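Local coordinates for NADPH-dependent aldehyde reductase YqhD (Escherichia coli, PDB 4QGS), which reduces a broad range of short-chain aldehydes to alcohols with NADPH, using one zinc ion per subunit, and so acts on toxic products of lipid peroxidation such as acrolein, at residues V43-G48 against Q60-L65; D238-L243 against E346-P351; G375-G380 against I385-S390. All coordinates share one frame; numbering follows the deposited sequence.

Contact 1 (V43-G48 against Q60-L65); sequences VLITYG and QVLDAL
Ile-45 reaches Val-61 because its CG1 lies anti to the carbonyl carbon (chi1 -62°) and chi2 is extended at -177°, which carries CD1 out from strand 42-46 toward helix 57-64. Val-61 answers with CG1, set anti to its own backbone N (chi1 177°), and the two side chains meet tip to tip, Ile-45 CD1 lying 3.8 Å from Val-61 CG1. Leu-62 crosses the isoleucine at a slant, bringing CD2 within 3.7 Å of Ile-45 CD1. Leu-65, just past the helix, adds a looser contact to the same methyl, with its CD1 4.5 Å from Ile-45 CD1. The length of isoleucine suits the separation of the two backbones here, where the CA of Ile-45 is 8.9 Å from the CA of Val-61.

The strand, the helix and the next strand, 69-73, which runs parallel beside the first, form a beta-alpha-beta crossover in the cofactor-binding part of the enzyme. Ile-45 also rests on Val-70 and Val-103, and Val-61 on Leu-101, so these side chains belong to the apolar layer between sheet and helix. On the same helix Gln-60 bonds through OE1 to the hydroxyl of Tyr-190, an NADP-binding residue. Since the contact is wholly aliphatic, with neither charge nor polar bond joining the two segments, its hold probably rests on close fit and the exclusion of water rather than on directional bonds.

Contact 2 (D238-L243 against E346-P351); sequences DGPKAL and EQLGVP
Leu-243 and Leu-348 make the main apolar contact, their side chains crossing at about a right angle with Leu-243 CD1 3.8 Å from Leu-348 CD2. The same Leu-348 CD2 also packs over the backbone, 4.0 Å from Pro-240 CA, and lies 4.3 Å from Pro-240 CG at the ring. Chi1 of Leu-348, at -69°, sets CG anti to the carbonyl carbon; with chi2 extended toward CD1, the other branch, CD2, faces Pro-240 and Leu-243. Leu-243 CD1 touches backbone too, 3.7 Å from Leu-348 O, a van der Waals approach. Gly-239 suits its place because a CB would be crowded by the ring of Pro-240.

Among backbone features, the proline has no N-H to give, and the helix is kinked where the N atoms of Pro-240 and Lys-241 miss the turn before. The other helix stops in a Schellman motif at Gly-349, whose positive phi would press a side chain against the preceding carbonyl.

A salt bridge lies within 238-243: Lys-241 NZ pairs with Asp-238 OD1 (3.1 Å), three residues earlier on the helix.

Leu-348 is also backed by Val-203 and Val-204 of helix 196-211, while Leu-243 leans on Val-199, so the ends of helices 222-244 and 330-347 come together against that helix, which carries the zinc ligand Asp-205; helix 249-262 packs against Ala-242 and Lys-241.

Contact 3 (G375-G380 against I385-S390); sequences GMTQLG and ITLDVS
Leu-379 and Ile-385 exchange both backbone bonds: Leu-379 N gives to Ile-385 O at 2.9 Å, nearly straight at 167° but from above the carbonyl plane, and Ile-385 N returns to Leu-379 O, also at 2.9 Å. Ile-385 O takes a second donor, water 1, which donates to Met-376 O as well and accepts from Ser-390 OG at 2.8 Å. Thr-377 O is served by water 2, which accepts a hydrogen bond from Leu-387 N at 3.0 Å, and by the CA-H of Thr-386, whose CA is 3.1 Å away.

The paired residues form a single antiparallel bridge closing a short loop just before helix 387-396. Thr-386 is its N-cap residue, yet its side chain makes no capping bond; instead OG1 donates to Asp-388 OD2, while the methyl CG2 rests on Thr-377 O, 3.3 Å off.

Ile-385 lays CB and CG1 over Leu-379 O and brings CD1 up to Gly-380, where a CB would sit tightly against it and also press on the preceding carbonyl O. An alanine here would probably lose the packing of CG1 and CD1 over Leu-379 O and beside Gly-380, opening a gap there. Leu-379 shares Ala-276 of helix 276-288 with Ile-385.

How the contacts relate
The contacts follow one another in series along the chain and do not touch. Contact 1 belongs to the parallel sheet and its flanking helix in the NADP-binding half, whereas contacts 2 and 3 lie in the helical C-terminal half that supplies the zinc ligands. Centres of contacts 1 and 2 are 32 Å apart and those of contacts 2 and 3 30 Å; contacts 1 and 3, 44 Å apart between centres, lie on opposite sides of the chain's centre. Within the helical half, helix 292-306 is a common neighbour of 346-351 and 385-390. The NADP-binding residues and zinc ligands come from different halves, consistent with an active site between them; each contact lies within one half.

Contact 1 (V43-G48 against Q60-L65)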
loop_
_atom_site.group_PDB
_atom_site.type_symbol
_atom_site.label_atom_id
_atom_site.label_comp_id
_atom_site.label_asym_id
_atom_site.label_seq_id
_atom_site.Cartn_x
_atom_site.Cartn_y
_atom_site.Cartn_z
ATOM N N VAL A 43 13.987 15.031 -18.185
ATOM C CA VAL A 43 13.518 14.251 -17.045
ATOM C C VAL A 43 13.195 15.139 -15.853
ATOM O O VAL A 43 14.013 15.949 -15.444
ATOM C CB VAL A 43 14.578 13.213 -16.598
ATOM C CG1 VAL A 43 14.053 12.369 -15.441
ATOM C CG2 VAL A 43 15.010 12.324 -17.765
ATOM N N LEU A 44 11.998 14.989 -15.294
ATOM C CA LEU A 44 11.705 15.606 -14.004
ATOM C C LEU A 44 11.730 14.545 -12.906
ATOM O O LEU A 44 10.917 13.613 -12.906
ATOM C CB LEU A 44 10.344 16.317 -14.017
ATOM C CG LEU A 44 9.982 16.991 -12.687
ATOM C CD1 LEU A 44 10.921 18.139 -12.375
ATOM C CD2 LEU A 44 8.530 17.467 -12.691
ATOM N N ILE A 45 12.676 14.694 -11.989
ATOM C CA ILE A 45 12.770 13.863 -10.796
ATOM C C ILE A 45 11.898 14.456 -9.690
ATOM O O ILE A 45 12.085 15.600 -9.303
ATOM C CB ILE A 45 14.213 13.775 -10.292
ATOM C CG1 ILE A 45 15.110 13.133 -11.345
ATOM C CG2 ILE A 45 14.278 13.019 -8.952
ATOM C CD1 ILE A 45 16.545 12.961 -10.860
ATOM N N THR A 46 10.942 13.676 -9.199
ATOM C CA THR A 46 10.064 14.143 -8.133
ATOM C C THR A 46 10.394 13.442 -6.822
ATOM O O THR A 46 10.775 12.274 -6.812
ATOM C CB THR A 46 8.593 13.901 -8.483
ATOM O OG1 THR A 46 8.389 12.500 -8.678
ATOM C CG2 THR A 46 8.211 14.639 -9.759
ATOM N N TYR A 47 10.259 14.152 -5.707
ATOM C CA TYR A 47 10.454 13.508 -4.414
ATOM C C TYR A 47 9.674 14.206 -3.307
ATOM O O TYR A 47 8.982 15.198 -3.547
ATOM C CB TYR A 47 11.933 13.442 -4.050
ATOM C CG TYR A 47 12.658 14.771 -4.061
ATOM C CD1 TYR A 47 12.713 15.566 -2.921
ATOM C CD2 TYR A 47 13.305 15.222 -5.203
ATOM C CE1 TYR A 47 13.384 16.779 -2.929
ATOM C CE2 TYR A 47 13.976 16.427 -5.218
ATOM C CZ TYR A 47 14.012 17.201 -4.082
ATOM O OH TYR A 47 14.680 18.405 -4.098
ATOM N N GLY A 48 9.796 13.670 -2.098
ATOM C CA GLY A 48 8.951 14.078 -0.993
ATOM C C GLY A 48 9.592 15.110 -0.093
ATOM O O GLY A 48 9.926 16.209 -0.538
ATOM N N GLN A 60 22.477 9.133 -5.957
ATOM C CA GLN A 60 22.718 7.966 -6.813
ATOM C C GLN A 60 21.894 8.054 -8.083
ATOM O O GLN A 60 22.365 7.667 -9.149
ATOM C CB GLN A 60 22.416 6.647 -6.090
ATOM C CG GLN A 60 23.435 6.265 -5.021
ATOM C CD GLN A 60 23.250 4.851 -4.491
ATOM O OE1 GLN A 60 22.611 4.013 -5.126
ATOM N NE2 GLN A 60 23.811 4.583 -3.317
ATOM N N VAL A 61 20.668 8.561 -7.972
ATOM C CA VAL A 61 19.840 8.756 -9.152
ATOM C C VAL A 61 20.468 9.808 -10.069
ATOM O O VAL A 61 20.587 9.600 -11.277
ATOM C CB VAL A 61 18.402 9.166 -8.774
ATOM C CG1 VAL A 61 17.583 9.445 -10.028
ATOM C CG2 VAL A 61 17.757 8.059 -7.947
ATOM N N LEU A 62 20.889 10.925 -9.488
ATOM C CA LEU A 62 21.518 11.993 -10.262
ATOM C C LEU A 62 22.785 11.489 -10.951
ATOM O O LEU A 62 23.006 11.774 -12.134
ATOM C CB LEU A 62 21.825 13.196 -9.365
ATOM C CG LEU A 62 20.572 13.904 -8.845
ATOM C CD1 LEU A 62 20.936 14.966 -7.824
ATOM C CD2 LEU A 62 19.767 14.516 -9.993
ATOM N N ASP A 63 23.593 10.712 -10.237
ATOM C CA ASP A 63 24.798 10.128 -10.840
ATOM C C ASP A 63 24.473 9.159 -11.975
ATOM O O ASP A 63 25.144 9.159 -13.008
ATOM C CB ASP A 63 25.645 9.407 -9.788
ATOM C CG ASP A 63 26.775 8.602 -10.407
ATOM O OD1 ASP A 63 26.583 7.396 -10.676
ATOM O OD2 ASP A 63 27.853 9.180 -10.646
ATOM N N ALA A 64 23.442 8.336 -11.794
ATOM C CA ALA A 64 23.064 7.376 -12.824
ATOM C C ALA A 64 22.663 8.076 -14.116
ATOM O O ALA A 64 22.850 7.530 -15.209
ATOM C CB ALA A 64 21.922 6.487 -12.336
ATOM N N LEU A 65 22.118 9.282 -13.981
ATOM C CA LEU A 65 21.586 10.026 -15.119
ATOM C C LEU A 65 22.503 11.158 -15.571
ATOM O O LEU A 65 22.091 12.034 -16.333
ATOM C CB LEU A 65 20.221 10.609 -14.768
ATOM C CG LEU A 65 19.170 9.572 -14.387
ATOM C CD1 LEU A 65 17.854 10.286 -14.188
ATOM C CD2 LEU A 65 19.062 8.528 -15.495
#

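Contact 2 (D238-L243 against E346-P351)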
loop_
_atom_site.group_PDB
_atom_site.type_symbol
_atom_site.label_atom_id
_atom_site.label_comp_id
_atom_site.label_asym_id
_atom_site.label_seq_id
_atom_site.Cartn_x
_atom_site.Cartn_y
_atom_site.Cartn_z
ATOM N N ASP A 238 10.725 -13.819 7.774
ATOM C CA ASP A 238 11.796 -12.823 7.618
ATOM C C ASP A 238 11.411 -11.418 8.087
ATOM O O ASP A 238 12.283 -10.566 8.261
ATOM C CB ASP A 238 12.267 -12.772 6.156
ATOM C CG ASP A 238 13.281 -13.860 5.831
ATOM O OD1 ASP A 238 13.495 -14.757 6.675
ATOM O OD2 ASP A 238 13.872 -13.809 4.741
ATOM N N GLY A 239 10.118 -11.162 8.277
ATOM C CA GLY A 239 9.688 -9.870 8.787
ATOM C C GLY A 239 10.327 -9.507 10.119
ATOM O O GLY A 239 10.888 -8.423 10.254
ATOM N N PRO A 240 10.261 -10.418 11.108
ATOM C CA PRO A 240 10.920 -10.111 12.386
ATOM C C PRO A 240 12.426 -9.944 12.235
ATOM O O PRO A 240 13.027 -9.144 12.954
ATOM C CB PRO A 240 10.595 -11.335 13.247
ATOM C CG PRO A 240 9.320 -11.865 12.678
ATOM C CD PRO A 240 9.491 -11.670 11.187
ATOM N N LYS A 241 13.031 -10.684 11.312
ATOM C CA LYS A 241 14.468 -10.567 11.097
ATOM C C LYS A 241 14.860 -9.201 10.533
ATOM O O LYS A 241 15.982 -8.745 10.734
ATOM C CB LYS A 241 14.958 -11.656 10.151
ATOM C CG LYS A 241 14.732 -13.055 10.652
ATOM C CD LYS A 241 15.261 -14.047 9.613
ATOM C CE LYS A 241 14.838 -15.467 9.902
ATOM N NZ LYS A 241 15.171 -16.340 8.734
ATOM N N ALA A 242 13.948 -8.559 9.804
ATOM C CA ALA A 242 14.268 -7.274 9.187
ATOM C C ALA A 242 14.480 -6.224 10.279
ATOM O O ALA A 242 15.216 -5.257 10.095
ATOM C CB ALA A 242 13.172 -6.847 8.213
ATOM N N LEU A 243 13.844 -6.451 11.418
ATOM C CA LEU A 243 13.995 -5.568 12.566
ATOM C C LEU A 243 15.292 -5.871 13.321
ATOM O O LEU A 243 16.003 -4.960 13.754
ATOM C CB LEU A 243 12.792 -5.705 13.492
ATOM C CG LEU A 243 11.444 -5.245 12.936
ATOM C CD1 LEU A 243 10.333 -5.619 13.907
ATOM C CD2 LEU A 243 11.441 -3.734 12.669
ATOM N N GLU A 346 2.090 -7.917 17.560
ATOM C CA GLU A 346 2.639 -7.358 18.799
ATOM C C GLU A 346 4.151 -7.522 18.902
ATOM O O GLU A 346 4.839 -6.596 19.352
ATOM C CB GLU A 346 1.942 -7.978 20.003
ATOM C CG GLU A 346 0.442 -7.802 19.864
ATOM C CD GLU A 346 -0.326 -7.773 21.139
ATOM O OE1 GLU A 346 -0.881 -6.688 21.455
ATOM O OE2 GLU A 346 -0.408 -8.836 21.793
ATOM N N GLN A 347 4.672 -8.668 18.466
ATOM C CA GLN A 347 6.120 -8.906 18.524
ATOM C C GLN A 347 6.890 -8.061 17.515
ATOM O O GLN A 347 8.088 -7.829 17.684
ATOM C CB GLN A 347 6.432 -10.388 18.312
ATOM C CG GLN A 347 5.918 -11.308 19.419
ATOM C CD GLN A 347 6.349 -10.886 20.812
ATOM O OE1 GLN A 347 7.444 -10.353 21.012
ATOM N NE2 GLN A 347 5.478 -11.118 21.790
ATOM N N LEU A 348 6.208 -7.591 16.469
ATOM C CA LEU A 348 6.789 -6.604 15.564
ATOM C C LEU A 348 6.805 -5.203 16.176
ATOM O O LEU A 348 7.367 -4.278 15.595
ATOM C CB LEU A 348 6.020 -6.559 14.239
ATOM C CG LEU A 348 6.144 -7.776 13.325
ATOM C CD1 LEU A 348 5.152 -7.623 12.168
ATOM C CD2 LEU A 348 7.575 -7.957 12.805
ATOM N N GLY A 349 6.175 -5.051 17.338
ATOM C CA GLY A 349 6.100 -3.751 17.990
ATOM C C GLY A 349 4.867 -2.955 17.608
ATOM O O GLY A 349 4.826 -1.738 17.796
ATOM N N VAL A 350 3.847 -3.638 17.083
ATOM C CA VAL A 350 2.604 -2.990 16.664
ATOM C C VAL A 350 1.417 -3.502 17.486
ATOM O O VAL A 350 0.834 -4.535 17.165
ATOM C CB VAL A 350 2.289 -3.224 15.160
ATOM C CG1 VAL A 350 1.145 -2.314 14.718
ATOM C CG2 VAL A 350 3.537 -2.986 14.298
ATOM N N PRO A 351 1.066 -2.784 18.560
ATOM C CA PRO A 351 -0.004 -3.191 19.483
ATOM C C PRO A 351 -1.367 -3.334 18.822
ATOM O O PRO A 351 -1.669 -2.637 17.850
ATOM C CB PRO A 351 -0.028 -2.048 20.515
ATOM C CG PRO A 351 1.334 -1.484 20.476
ATOM C CD PRO A 351 1.781 -1.588 19.039
#

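Contact 3 (G375-G380 against I385-S390)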
loop_
_atom_site.group_PDB
_atom_site.type_symbol
_atom_site.label_atom_id
_atom_site.label_comp_id
_atom_site.label_asym_id
_atom_site.label_seq_id
_atom_site.Cartn_x
_atom_site.Cartn_y
_atom_site.Cartn_z
ATOM N N GLY A 375 -20.029 6.467 3.432
ATOM C CA GLY A 375 -20.728 5.446 2.666
ATOM C C GLY A 375 -20.250 4.035 2.935
ATOM O O GLY A 375 -20.511 3.125 2.153
ATOM N N MET A 376 -19.549 3.851 4.051
ATOM C CA MET A 376 -18.976 2.556 4.393
ATOM C C MET A 376 -19.923 1.743 5.282
ATOM O O MET A 376 -19.571 1.433 6.409
ATOM C CB MET A 376 -17.636 2.761 5.113
ATOM C CG MET A 376 -16.648 3.577 4.323
ATOM S SD MET A 376 -16.109 2.698 2.840
ATOM C CE MET A 376 -15.036 3.945 2.122
ATOM N N THR A 377 -21.102 1.380 4.766
ATOM C CA THR A 377 -22.221 0.900 5.573
ATOM C C THR A 377 -22.584 -0.604 5.256
ATOM O O THR A 377 -23.446 -1.171 5.946
ATOM C CB THR A 377 -23.470 1.816 5.333
ATOM O OG1 THR A 377 -23.717 1.837 3.920
ATOM C CG2 THR A 377 -23.202 3.201 5.820
ATOM N N GLN A 378 -21.974 -1.177 4.192
ATOM C CA GLN A 378 -22.128 -2.542 3.672
ATOM C C GLN A 378 -20.807 -3.193 3.457
ATOM O O GLN A 378 -20.552 -3.614 2.362
ATOM C CB GLN A 378 -22.726 -2.546 2.280
ATOM C CG GLN A 378 -24.112 -2.133 2.019
ATOM C CD GLN A 378 -24.257 -0.602 2.192
ATOM O OE1 GLN A 378 -23.275 0.060 2.568
ATOM N NE2 GLN A 378 -25.383 -0.030 1.697
ATOM N N LEU A 379 -19.943 -3.277 4.441
ATOM C CA LEU A 379 -18.564 -3.654 4.144
ATOM C C LEU A 379 -18.366 -5.167 4.037
ATOM O O LEU A 379 -19.255 -5.957 4.385
ATOM C CB LEU A 379 -17.617 -3.054 5.207
ATOM C CG LEU A 379 -17.685 -1.527 5.353
ATOM C CD1 LEU A 379 -16.788 -1.076 6.527
ATOM C CD2 LEU A 379 -17.245 -0.846 4.049
ATOM N N GLY A 380 -17.210 -5.550 3.486
ATOM C CA GLY A 380 -16.773 -6.931 3.461
ATOM C C GLY A 380 -17.081 -7.643 2.159
ATOM O O GLY A 380 -17.859 -7.149 1.345
ATOM N N ILE A 385 -21.165 -6.201 6.491
ATOM C CA ILE A 385 -20.659 -5.517 7.676
ATOM C C ILE A 385 -21.306 -4.137 7.715
ATOM O O ILE A 385 -20.801 -3.157 7.165
ATOM C CB ILE A 385 -19.122 -5.460 7.682
ATOM C CG1 ILE A 385 -18.572 -6.888 7.694
ATOM C CG2 ILE A 385 -18.596 -4.688 8.922
ATOM C CD1 ILE A 385 -17.073 -6.999 7.630
ATOM N N THR A 386 -22.479 -4.103 8.334
ATOM C CA THR A 386 -23.260 -2.885 8.493
ATOM C C THR A 386 -22.797 -2.137 9.745
ATOM O O THR A 386 -21.915 -2.616 10.454
ATOM C CB THR A 386 -24.761 -3.221 8.582
ATOM O OG1 THR A 386 -24.926 -4.323 9.476
ATOM C CG2 THR A 386 -25.290 -3.633 7.213
ATOM N N LEU A 387 -23.382 -0.976 10.030
ATOM C CA LEU A 387 -22.856 -0.127 11.112
ATOM C C LEU A 387 -22.886 -0.814 12.476
ATOM O O LEU A 387 -21.977 -0.650 13.276
ATOM C CB LEU A 387 -23.619 1.192 11.178
ATOM C CG LEU A 387 -23.391 2.135 9.997
ATOM C CD1 LEU A 387 -24.281 3.367 10.121
ATOM C CD2 LEU A 387 -21.902 2.530 9.904
ATOM N N ASP A 388 -23.922 -1.603 12.732
ATOM C CA ASP A 388 -24.011 -2.329 13.994
ATOM C C ASP A 388 -22.923 -3.395 14.114
ATOM O O ASP A 388 -22.468 -3.691 15.221
ATOM C CB ASP A 388 -25.402 -2.972 14.143
ATOM C CG ASP A 388 -25.753 -3.882 12.981
ATOM O OD1 ASP A 388 -25.973 -5.086 13.222
ATOM O OD2 ASP A 388 -25.809 -3.398 11.829
ATOM N N VAL A 389 -22.504 -3.965 12.982
ATOM C CA VAL A 389 -21.404 -4.927 12.973
ATOM C C VAL A 389 -20.068 -4.208 13.191
ATOM O O VAL A 389 -19.229 -4.648 13.982
ATOM C CB VAL A 389 -21.341 -5.725 11.654
ATOM C CG1 VAL A 389 -20.272 -6.801 11.739
ATOM C CG2 VAL A 389 -22.711 -6.366 11.335
ATOM N N SER A 390 -19.878 -3.104 12.484
ATOM C CA SER A 390 -18.673 -2.288 12.686
ATOM C C SER A 390 -18.555 -1.832 14.142
ATOM O O SER A 390 -17.464 -1.794 14.713
ATOM C CB SER A 390 -18.688 -1.087 11.741
ATOM O OG SER A 390 -18.661 -1.549 10.388
HETATM O O HOH W 1 -20.300 -0.525 8.411
HETATM O O HOH W 2 -25.157 -0.082 7.821
#